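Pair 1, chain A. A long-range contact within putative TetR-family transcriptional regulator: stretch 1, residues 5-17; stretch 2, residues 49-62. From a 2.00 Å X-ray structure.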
# COMPACT_ATOMS: atom_id res chain seq x y z
N ARG A 5 -18.08 -22.34 8.56
CA ARG A 5 -16.83 -21.85 7.95
C ARG A 5 -16.97 -20.35 7.65
O ARG A 5 -16.09 -19.59 8.02
CB ARG A 5 -16.49 -22.61 6.66
CG ARG A 5 -15.96 -24.00 6.91
CD ARG A 5 -15.69 -24.74 5.63
NE ARG A 5 -14.31 -24.55 5.15
CZ ARG A 5 -13.40 -25.52 5.02
NH1 ARG A 5 -13.69 -26.79 5.34
NH2 ARG A 5 -12.17 -25.23 4.58
N ASP A 6 -18.08 -19.95 7.03
CA ASP A 6 -18.38 -18.53 6.75
C ASP A 6 -18.38 -17.65 8.01
O ASP A 6 -17.85 -16.54 7.97
CB ASP A 6 -19.73 -18.41 6.03
CG ASP A 6 -20.13 -16.94 5.72
OD1 ASP A 6 -19.84 -16.47 4.59
OD2 ASP A 6 -20.73 -16.25 6.60
N ALA A 7 -18.98 -18.13 9.12
CA ALA A 7 -18.96 -17.41 10.40
C ALA A 7 -17.55 -17.26 10.93
O ALA A 7 -17.18 -16.20 11.44
CB ALA A 7 -19.87 -18.12 11.48
N ILE A 8 -16.74 -18.31 10.80
CA ILE A 8 -15.37 -18.24 11.27
C ILE A 8 -14.59 -17.15 10.49
O ILE A 8 -13.83 -16.35 11.07
CB ILE A 8 -14.63 -19.61 11.18
CG1 ILE A 8 -15.16 -20.58 12.27
CG2 ILE A 8 -13.13 -19.40 11.38
CD1 ILE A 8 -14.86 -22.10 11.98
N LEU A 9 -14.76 -17.18 9.17
CA LEU A 9 -13.97 -16.32 8.28
C LEU A 9 -14.43 -14.86 8.45
O LEU A 9 -13.62 -13.93 8.56
CB LEU A 9 -14.11 -16.83 6.82
CG LEU A 9 -13.44 -18.21 6.66
CD1 LEU A 9 -13.55 -18.80 5.29
CD2 LEU A 9 -11.98 -18.12 7.12
N LYS A 10 -15.74 -14.66 8.54
CA LYS A 10 -16.28 -13.32 8.80
C LYS A 10 -15.70 -12.72 10.11
O LYS A 10 -15.34 -11.53 10.18
CB LYS A 10 -17.79 -13.46 8.87
CG LYS A 10 -18.56 -12.21 9.22
CD LYS A 10 -19.97 -12.63 9.59
CE LYS A 10 -20.74 -12.95 8.31
N ALA A 11 -15.67 -13.52 11.18
CA ALA A 11 -15.09 -13.10 12.45
C ALA A 11 -13.58 -12.88 12.33
O ALA A 11 -13.01 -12.01 12.97
CB ALA A 11 -15.40 -14.17 13.58
N SER A 12 -12.93 -13.68 11.49
CA SER A 12 -11.50 -13.53 11.27
C SER A 12 -11.20 -12.23 10.55
O SER A 12 -10.29 -11.52 10.95
CB SER A 12 -10.96 -14.75 10.48
OG SER A 12 -11.11 -15.92 11.29
N ALA A 13 -11.96 -11.92 9.51
CA ALA A 13 -11.85 -10.62 8.81
C ALA A 13 -11.95 -9.40 9.76
O ALA A 13 -11.13 -8.46 9.70
CB ALA A 13 -12.90 -10.53 7.69
N THR A 14 -12.94 -9.41 10.65
CA THR A 14 -13.09 -8.35 11.66
C THR A 14 -11.91 -8.22 12.65
O THR A 14 -11.45 -7.13 12.90
CB THR A 14 -14.41 -8.57 12.45
OG1 THR A 14 -15.48 -8.68 11.51
CG2 THR A 14 -14.68 -7.41 13.44
N ALA A 15 -11.46 -9.35 13.20
CA ALA A 15 -10.29 -9.42 14.06
C ALA A 15 -9.05 -8.89 13.38
O ALA A 15 -8.30 -8.04 13.90
CB ALA A 15 -10.08 -10.89 14.54
N ILE A 16 -8.84 -9.34 12.17
CA ILE A 16 -7.72 -8.80 11.42
C ILE A 16 -7.82 -7.30 11.18
O ILE A 16 -6.85 -6.58 11.44
CB ILE A 16 -7.48 -9.56 10.13
CG1 ILE A 16 -7.16 -11.05 10.48
CG2 ILE A 16 -6.26 -8.90 9.36
CD1 ILE A 16 -7.28 -12.01 9.27
N ALA A 17 -8.98 -6.82 10.71
CA ALA A 17 -9.18 -5.41 10.45
C ALA A 17 -8.93 -4.52 11.70
O ALA A 17 -8.35 -3.43 11.58
CB ALA A 17 -10.59 -5.16 9.88
N GLY A 49 -3.33 -21.77 8.00
CA GLY A 49 -4.50 -22.21 7.18
C GLY A 49 -5.69 -21.26 7.34
O GLY A 49 -6.38 -20.93 6.37
N LEU A 50 -5.93 -20.80 8.58
CA LEU A 50 -6.98 -19.81 8.88
C LEU A 50 -6.76 -18.52 8.09
O LEU A 50 -7.68 -17.99 7.43
CB LEU A 50 -7.11 -19.54 10.44
CG LEU A 50 -8.16 -18.47 10.90
CD1 LEU A 50 -9.57 -18.93 10.52
CD2 LEU A 50 -8.13 -18.10 12.41
N LEU A 51 -5.52 -18.03 8.10
CA LEU A 51 -5.22 -16.73 7.48
C LEU A 51 -5.33 -16.84 5.95
O LEU A 51 -5.90 -15.94 5.28
CB LEU A 51 -3.82 -16.24 7.89
CG LEU A 51 -3.66 -15.85 9.37
CD1 LEU A 51 -2.22 -15.62 9.75
CD2 LEU A 51 -4.47 -14.63 9.71
N GLU A 52 -4.77 -17.92 5.41
CA GLU A 52 -4.93 -18.22 3.98
C GLU A 52 -6.40 -18.19 3.59
O GLU A 52 -6.79 -17.52 2.67
CB GLU A 52 -4.35 -19.57 3.62
CG GLU A 52 -4.64 -19.91 2.13
CD GLU A 52 -3.91 -21.17 1.63
OE1 GLU A 52 -2.69 -21.29 1.85
OE2 GLU A 52 -4.56 -22.04 1.00
N ALA A 53 -7.24 -18.91 4.33
CA ALA A 53 -8.67 -18.92 4.03
C ALA A 53 -9.32 -17.55 4.22
O ALA A 53 -10.25 -17.17 3.45
CB ALA A 53 -9.39 -20.04 4.85
N ALA A 54 -8.85 -16.77 5.20
CA ALA A 54 -9.37 -15.40 5.40
C ALA A 54 -8.95 -14.46 4.26
O ALA A 54 -9.73 -13.66 3.79
CB ALA A 54 -8.90 -14.79 6.74
N LEU A 55 -7.70 -14.56 3.82
CA LEU A 55 -7.31 -13.84 2.61
C LEU A 55 -8.31 -14.12 1.48
O LEU A 55 -8.81 -13.19 0.86
CB LEU A 55 -5.89 -14.24 2.23
CG LEU A 55 -4.76 -13.46 2.91
CD1 LEU A 55 -3.47 -14.30 2.92
CD2 LEU A 55 -4.54 -12.10 2.17
N ASN A 56 -8.62 -15.39 1.22
CA ASN A 56 -9.50 -15.72 0.09
C ASN A 56 -10.95 -15.24 0.31
O ASN A 56 -11.62 -14.79 -0.64
CB ASN A 56 -9.45 -17.21 -0.21
CG ASN A 56 -8.24 -17.60 -1.02
OD1 ASN A 56 -7.73 -16.81 -1.87
ND2 ASN A 56 -7.73 -18.78 -0.73
N TYR A 57 -11.44 -15.38 1.54
CA TYR A 57 -12.76 -14.87 1.94
C TYR A 57 -12.91 -13.35 1.62
O TYR A 57 -13.88 -12.94 0.99
CB TYR A 57 -12.94 -15.14 3.43
CG TYR A 57 -14.32 -14.73 3.95
CD1 TYR A 57 -15.41 -15.54 3.72
CD2 TYR A 57 -14.50 -13.51 4.60
CE1 TYR A 57 -16.68 -15.17 4.16
CE2 TYR A 57 -15.78 -13.12 5.05
CZ TYR A 57 -16.85 -13.98 4.83
OH TYR A 57 -18.12 -13.65 5.27
N ILE A 58 -11.93 -12.56 2.06
CA ILE A 58 -11.89 -11.10 1.85
C ILE A 58 -11.88 -10.80 0.33
O ILE A 58 -12.63 -9.90 -0.17
CB ILE A 58 -10.64 -10.51 2.57
CG1 ILE A 58 -10.83 -10.63 4.11
CG2 ILE A 58 -10.37 -9.08 2.18
CD1 ILE A 58 -9.50 -10.57 4.87
N ASN A 59 -11.08 -11.57 -0.39
CA ASN A 59 -11.02 -11.41 -1.88
C ASN A 59 -12.36 -11.77 -2.55
O ASN A 59 -12.82 -11.04 -3.43
CB ASN A 59 -9.91 -12.24 -2.50
CG ASN A 59 -9.70 -11.92 -4.01
OD1 ASN A 59 -9.61 -10.76 -4.39
ND2 ASN A 59 -9.70 -12.93 -4.84
N ASP A 60 -12.97 -12.88 -2.13
CA ASP A 60 -14.32 -13.23 -2.56
C ASP A 60 -15.35 -12.16 -2.24
O ASP A 60 -16.17 -11.86 -3.07
CB ASP A 60 -14.78 -14.56 -1.94
CG ASP A 60 -14.04 -15.76 -2.53
OD1 ASP A 60 -13.34 -15.61 -3.56
OD2 ASP A 60 -14.13 -16.84 -1.96
N ARG A 61 -15.29 -11.60 -1.03
CA ARG A 61 -16.16 -10.49 -0.66
C ARG A 61 -15.94 -9.23 -1.55
O ARG A 61 -16.93 -8.59 -1.98
CB ARG A 61 -15.96 -10.14 0.82
CG ARG A 61 -17.19 -9.58 1.50
CD ARG A 61 -17.18 -9.81 3.03
NE ARG A 61 -16.04 -9.12 3.67
CZ ARG A 61 -15.92 -8.97 4.97
NH1 ARG A 61 -16.87 -9.49 5.77
NH2 ARG A 61 -14.85 -8.33 5.46
N ALA A 62 -14.67 -8.89 -1.79
CA ALA A 62 -14.29 -7.72 -2.62
C ALA A 62 -14.76 -7.94 -4.05
O ALA A 62 -15.30 -7.04 -4.67
CB ALA A 62 -12.77 -7.54 -2.61
O HOH W 1 -16.58 -9.54 8.67

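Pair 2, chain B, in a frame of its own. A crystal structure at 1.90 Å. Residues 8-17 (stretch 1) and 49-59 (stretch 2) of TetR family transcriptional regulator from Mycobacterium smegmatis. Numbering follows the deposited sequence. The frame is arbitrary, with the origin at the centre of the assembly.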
# COMPACT_ATOMS: atom_id res chain seq x y z
N VAL B 8 -4.13 -22.69 16.11
CA VAL B 8 -3.74 -22.68 14.71
C VAL B 8 -3.34 -21.24 14.29
O VAL B 8 -2.26 -21.03 13.72
CB VAL B 8 -4.85 -23.25 13.83
CG1 VAL B 8 -4.51 -23.10 12.35
CG2 VAL B 8 -5.06 -24.73 14.20
N VAL B 9 -4.17 -20.27 14.68
CA VAL B 9 -3.96 -18.87 14.29
C VAL B 9 -2.71 -18.37 14.89
O VAL B 9 -1.90 -17.72 14.24
CB VAL B 9 -5.16 -18.01 14.67
CG1 VAL B 9 -4.85 -16.54 14.39
CG2 VAL B 9 -6.37 -18.45 13.84
N ALA B 10 -2.49 -18.73 16.16
CA ALA B 10 -1.29 -18.36 16.83
C ALA B 10 -0.02 -18.96 16.18
O ALA B 10 1.03 -18.27 16.03
CB ALA B 10 -1.37 -18.76 18.33
N ALA B 11 -0.08 -20.23 15.83
CA ALA B 11 1.06 -20.85 15.15
C ALA B 11 1.30 -20.13 13.81
O ALA B 11 2.45 -19.87 13.41
CB ALA B 11 0.79 -22.33 14.90
N ALA B 12 0.21 -19.84 13.12
CA ALA B 12 0.31 -19.17 11.79
C ALA B 12 0.97 -17.79 11.92
O ALA B 12 1.80 -17.40 11.10
CB ALA B 12 -1.06 -19.04 11.19
N THR B 13 0.66 -17.11 13.04
CA THR B 13 1.19 -15.78 13.35
C THR B 13 2.67 -15.82 13.67
O THR B 13 3.47 -14.97 13.25
CB THR B 13 0.34 -15.09 14.47
OG1 THR B 13 -0.98 -14.96 13.95
CG2 THR B 13 0.86 -13.76 14.87
N LYS B 14 3.07 -16.87 14.35
CA LYS B 14 4.50 -17.08 14.62
C LYS B 14 5.33 -17.38 13.35
O LYS B 14 6.43 -16.90 13.19
CB LYS B 14 4.62 -18.24 15.63
CG LYS B 14 6.01 -18.47 16.18
CD LYS B 14 5.96 -19.50 17.31
CE LYS B 14 7.25 -20.28 17.43
NZ LYS B 14 8.43 -19.37 17.43
N ILE B 15 4.77 -18.12 12.41
CA ILE B 15 5.46 -18.34 11.14
C ILE B 15 5.65 -16.97 10.42
O ILE B 15 6.71 -16.66 9.88
CB ILE B 15 4.67 -19.32 10.25
CG1 ILE B 15 4.72 -20.72 10.87
CG2 ILE B 15 5.23 -19.39 8.84
CD1 ILE B 15 3.65 -21.67 10.39
N LEU B 16 4.58 -16.19 10.42
CA LEU B 16 4.61 -14.86 9.84
C LEU B 16 5.68 -14.04 10.48
O LEU B 16 6.50 -13.48 9.77
CB LEU B 16 3.24 -14.18 9.97
CG LEU B 16 3.27 -12.71 9.54
CD1 LEU B 16 3.22 -12.59 8.04
CD2 LEU B 16 2.08 -12.01 10.14
N ASP B 17 5.66 -13.95 11.81
CA ASP B 17 6.68 -13.17 12.53
C ASP B 17 8.08 -13.64 12.25
O ASP B 17 8.92 -12.85 11.89
CB ASP B 17 6.38 -13.13 14.07
CG ASP B 17 5.14 -12.29 14.38
OD1 ASP B 17 4.92 -11.36 13.59
OD2 ASP B 17 4.37 -12.52 15.35
N GLU B 49 -8.58 -17.54 3.59
CA GLU B 49 -9.26 -17.52 4.86
C GLU B 49 -8.28 -17.59 5.96
O GLU B 49 -8.50 -17.01 6.99
CB GLU B 49 -10.25 -18.71 4.99
CG GLU B 49 -11.47 -18.57 4.07
CD GLU B 49 -12.54 -19.67 4.30
OE1 GLU B 49 -12.50 -20.51 5.27
OE2 GLU B 49 -13.44 -19.67 3.47
N LEU B 50 -7.18 -18.34 5.79
CA LEU B 50 -6.19 -18.40 6.87
C LEU B 50 -5.61 -17.00 7.05
O LEU B 50 -5.46 -16.52 8.14
CB LEU B 50 -5.06 -19.36 6.55
CG LEU B 50 -3.82 -19.28 7.47
CD1 LEU B 50 -4.19 -19.59 8.89
CD2 LEU B 50 -2.66 -20.14 7.00
N LEU B 51 -5.24 -16.36 5.96
CA LEU B 51 -4.64 -15.01 6.08
C LEU B 51 -5.59 -14.03 6.74
O LEU B 51 -5.16 -13.23 7.58
CB LEU B 51 -4.15 -14.51 4.72
CG LEU B 51 -2.96 -15.28 4.14
CD1 LEU B 51 -2.75 -14.91 2.65
CD2 LEU B 51 -1.71 -15.03 4.92
N GLY B 52 -6.88 -14.09 6.37
CA GLY B 52 -7.94 -13.31 7.05
C GLY B 52 -7.99 -13.47 8.59
O GLY B 52 -8.14 -12.48 9.34
N ALA B 53 -7.88 -14.70 9.08
CA ALA B 53 -7.89 -14.95 10.51
C ALA B 53 -6.64 -14.42 11.11
O ALA B 53 -6.63 -13.91 12.20
CB ALA B 53 -7.98 -16.46 10.77
N VAL B 54 -5.51 -14.60 10.44
CA VAL B 54 -4.29 -14.08 10.99
C VAL B 54 -4.37 -12.51 11.01
O VAL B 54 -3.92 -11.85 12.00
CB VAL B 54 -3.07 -14.52 10.18
CG1 VAL B 54 -1.87 -13.72 10.58
CG2 VAL B 54 -2.79 -16.00 10.35
N ALA B 55 -4.90 -11.92 9.94
CA ALA B 55 -5.18 -10.42 9.94
C ALA B 55 -6.03 -9.99 11.17
O ALA B 55 -5.66 -9.05 11.90
CB ALA B 55 -5.86 -10.01 8.64
N ASP B 56 -7.12 -10.72 11.46
CA ASP B 56 -7.97 -10.35 12.62
C ASP B 56 -7.31 -10.53 13.93
O ASP B 56 -7.53 -9.77 14.85
CB ASP B 56 -9.32 -11.00 12.56
CG ASP B 56 -10.11 -10.46 11.41
OD1 ASP B 56 -9.87 -9.30 10.97
OD2 ASP B 56 -10.98 -11.14 10.91
N HIS B 57 -6.38 -11.46 13.99
CA HIS B 57 -5.65 -11.72 15.21
C HIS B 57 -4.65 -10.61 15.46
O HIS B 57 -4.53 -10.11 16.58
CB HIS B 57 -4.93 -13.08 15.09
CG HIS B 57 -4.15 -13.45 16.31
ND1 HIS B 57 -2.78 -13.61 16.29
CD2 HIS B 57 -4.54 -13.71 17.57
CE1 HIS B 57 -2.36 -13.91 17.50
NE2 HIS B 57 -3.40 -13.96 18.30
N ILE B 58 -3.89 -10.25 14.41
CA ILE B 58 -2.96 -9.10 14.37
C ILE B 58 -3.67 -7.79 14.77
O ILE B 58 -3.09 -6.93 15.39
CB ILE B 58 -2.38 -8.97 12.90
CG1 ILE B 58 -1.28 -9.99 12.67
CG2 ILE B 58 -1.78 -7.63 12.54
CD1 ILE B 58 -0.93 -10.09 11.18
N LEU B 59 -4.90 -7.64 14.38
CA LEU B 59 -5.65 -6.41 14.58
C LEU B 59 -6.52 -6.42 15.86
O LEU B 59 -7.22 -5.44 16.14
CB LEU B 59 -6.61 -6.21 13.36
CG LEU B 59 -5.96 -5.87 12.02
CD1 LEU B 59 -6.98 -5.86 10.91
CD2 LEU B 59 -5.21 -4.55 12.10

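What backbone arrangement do the two pairs share? In each, two helices cross almost at right angles, at -90° in pair 1 and -86° in pair 2, with axes 9.3 and 9.5 Å apart at closest approach. The central 14 residues superpose with an RMSD of 0.4 Å. The nearest backbones also match: A:Leu9 CA lies 5.5 Å from A:Ala54 CA, and B:Val9 CA lies 5.8 Å from B:Val54 CA, with A:Leu9 falling on B:Val9 and A:Ala54 on B:Val54. Because perpendicular helices diverge quickly from their crossing point, the packing is decided by a few residues about one helical turn apart.

Which side chain fills the centre of the crossing? In pair 1 the knob comes from the first helix. A:Leu9 is a knob among A:Leu50, A:Ala53, A:Ala54 and A:Tyr57, its CD2 reaching 3.9 Å from A:Ala53 CB, while the matched A:Ala54 offers only a methyl group. Pair 2 makes the opposite helix supply the knob: B:Val54 sits among B:Val9, B:Ala12, B:Thr13 and B:Leu16, with its CG2 3.6 Å from B:Ala12 CB. The pairing is leucine with alanine in pair 1 and valine with valine in pair 2, on backbones that superpose closely. A:Ala53 and B:Ala53, identical and matched, both point toward the first helix and keep this part of the surface low.

How do tyrosine and histidine use the same position? A:Tyr57 and B:His57 match, and both adopt the t rotamer at chi1. The tyrosine ring lies against the first helix with A:Leu9 CB over its face, 3.8 Å from the ring centroid, in a CH-pi contact. Its hydroxyl extends far enough for A:Tyr57 OH to donate a weak hydrogen bond to A:Asp6 OD1 at 3.4 Å. In pair 2, B:His57 ND1 donates to B:Thr13 OG1 at 3.2 Å. That hydroxyl in turn donates to its own helix, from B:Thr13 OG1 to B:Val9 O at 2.9 Å, so one oxygen links the ring to the backbone. B:Val9 CG1 approaches B:His57 CB at 3.5 Å.

What happens along the rest of the first helix? The position of B:Thr13 is A:Ala13 in pair 1, where A:Ala13 CB packs 4.1 Å from A:Ile58 CG1 and 3.7 Å from A:Arg61 NH2. Nearby, a water joins the helices, donating to A:Lys10 O at 2.8 Å and accepting from A:Arg61 NH1 at 2.9 Å. One position back, the match of B:Ala12 is A:Ser12, whose hydroxyl donates to its own helix, A:Ser12 OG to A:Ile8 O at 2.8 Å. The matched A:Ile16 and B:Leu16 pack differently: A:Ile16 CD1 meets A:Leu51 CD2 at 3.9 Å, whereas B:Leu16 CD2 meets B:Ile58 CD1 at 3.7 Å.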